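Local coordinates for GCN5-related N-acetyltransferase (Brucella melitensis biovar Abortus, PDB 4J3G), which probably transfers an acetyl group from acetyl-CoA to an amine, perhaps the N-terminal alanine of a ribosomal protein, as a member of the GNAT family, at residues Y88-G92 / L127-A131. Numbering follows the deposited sequence.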
# COMPACT_ATOMS: atom_id res chain seq x y z
N TYR A 88 -6.31 18.81 10.27
CA TYR A 88 -7.30 18.11 9.47
C TYR A 88 -7.04 16.60 9.42
O TYR A 88 -5.94 16.12 9.74
CB TYR A 88 -7.39 18.68 8.04
CG TYR A 88 -6.22 18.36 7.11
CD1 TYR A 88 -5.08 19.17 7.07
CD2 TYR A 88 -6.29 17.29 6.21
CE1 TYR A 88 -4.03 18.90 6.18
CE2 TYR A 88 -5.24 17.01 5.32
CZ TYR A 88 -4.12 17.83 5.30
OH TYR A 88 -3.08 17.58 4.41
N ALA A 89 -8.05 15.86 8.99
CA ALA A 89 -7.92 14.39 8.89
C ALA A 89 -8.71 13.85 7.73
O ALA A 89 -9.78 14.38 7.36
CB ALA A 89 -8.39 13.69 10.18
N SER A 90 -8.21 12.77 7.16
CA SER A 90 -8.94 12.12 6.11
C SER A 90 -8.58 10.65 6.03
O SER A 90 -7.71 10.16 6.74
CB SER A 90 -8.67 12.83 4.77
OG SER A 90 -9.62 12.42 3.79
N TYR A 91 -9.30 9.94 5.18
CA TYR A 91 -8.90 8.58 4.80
C TYR A 91 -9.20 8.34 3.36
O TYR A 91 -10.03 9.05 2.75
CB TYR A 91 -9.52 7.52 5.68
CG TYR A 91 -10.98 7.33 5.59
CD1 TYR A 91 -11.57 6.69 4.47
CD2 TYR A 91 -11.81 7.70 6.63
CE1 TYR A 91 -12.94 6.52 4.41
CE2 TYR A 91 -13.17 7.49 6.57
CZ TYR A 91 -13.73 6.91 5.47
OH TYR A 91 -15.11 6.74 5.42
N GLY A 92 -8.44 7.41 2.78
CA GLY A 92 -8.60 7.03 1.38
C GLY A 92 -8.23 5.57 1.18
O GLY A 92 -8.07 4.83 2.14
N LEU A 127 -13.14 10.96 12.87
CA LEU A 127 -12.95 10.25 11.61
C LEU A 127 -13.38 8.78 11.72
O LEU A 127 -13.97 8.23 10.79
CB LEU A 127 -11.49 10.30 11.18
CG LEU A 127 -11.23 10.02 9.69
CD1 LEU A 127 -11.95 11.02 8.81
CD2 LEU A 127 -9.74 10.08 9.39
N ILE A 128 -13.05 8.13 12.84
CA ILE A 128 -13.47 6.78 13.10
C ILE A 128 -15.01 6.67 13.04
O ILE A 128 -15.55 5.73 12.48
CB ILE A 128 -12.99 6.28 14.50
CG1 ILE A 128 -11.49 6.00 14.49
CG2 ILE A 128 -13.73 5.04 14.93
CD1 ILE A 128 -10.88 5.76 15.87
N GLU A 129 -15.71 7.62 13.64
CA GLU A 129 -17.18 7.54 13.60
C GLU A 129 -17.71 7.68 12.18
O GLU A 129 -18.67 6.99 11.81
CB GLU A 129 -17.82 8.63 14.48
CG GLU A 129 -17.45 8.53 15.95
CD GLU A 129 -17.80 7.20 16.59
OE1 GLU A 129 -18.80 6.55 16.17
OE2 GLU A 129 -17.05 6.75 17.49
N GLU A 130 -17.12 8.60 11.41
CA GLU A 130 -17.48 8.75 9.97
C GLU A 130 -17.21 7.48 9.19
O GLU A 130 -18.04 7.04 8.40
CB GLU A 130 -16.71 9.88 9.33
CG GLU A 130 -17.22 11.26 9.64
CD GLU A 130 -18.37 11.69 8.73
OE1 GLU A 130 -18.86 10.87 7.90
OE2 GLU A 130 -18.77 12.86 8.87
N ALA A 131 -16.08 6.84 9.46
CA ALA A 131 -15.76 5.59 8.81
C ALA A 131 -16.80 4.52 9.14
O ALA A 131 -17.23 3.76 8.26
CB ALA A 131 -14.36 5.13 9.21
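Ser90 OG hydrogen-bonds to the carbonyl oxygen of Pro75 and to NE of Arg69, on the side of the strand turned from helix 119-133, while the backbone carbonyl of the same residue meets Leu127. Tyr88 leaves the strand on the same face as the serine side chain and packs on helix 34-47; Ala89 and Tyr91 point to helix 119-133. This alternation lets strand 84-93 serve both layers of the GNAT alpha/beta fold.

Leu127 carries most of the contact from the helix side. With its CG anti to the backbone N (chi1 -160°), the branch extends to the sheet and its two methyls divide the work. CD2 lies 3.3 Å from Ser90 O and 3.9 Å from Ala89 CB, whereas CD1 lies 4.0 Å from Tyr91 CD2. Leu127 CG itself comes up to the edge of the Tyr91 ring, near its plane, with Tyr91 CD2 3.9 Å away.

The tyrosine reaches one turn further along the helix. A chi1 of 67° places CG between the backbone N and the carbonyl carbon, and the ring then runs past Leu127 to Ala131. There Tyr91 CE2 touches Ala131 CB at 3.7 Å from an oblique direction, and Tyr91 OH rests 3.6 Å from Ala131 CA.

The N-to-C directions of the short strand and helix segments lie 32° apart. Helix 119-133 links the parallel neighbours 103-110 and 138-144 in a beta-alpha-beta crossover, and Leu106 of the former also touches both Leu127 and Tyr91. Glu130 OE1 forms a salt bridge with Arg134 NE. No hydrogen bond joins the two segments, so this buried seam depends on van der Waals contact among Ala89, Leu127, Ala131 and the Tyr91 ring.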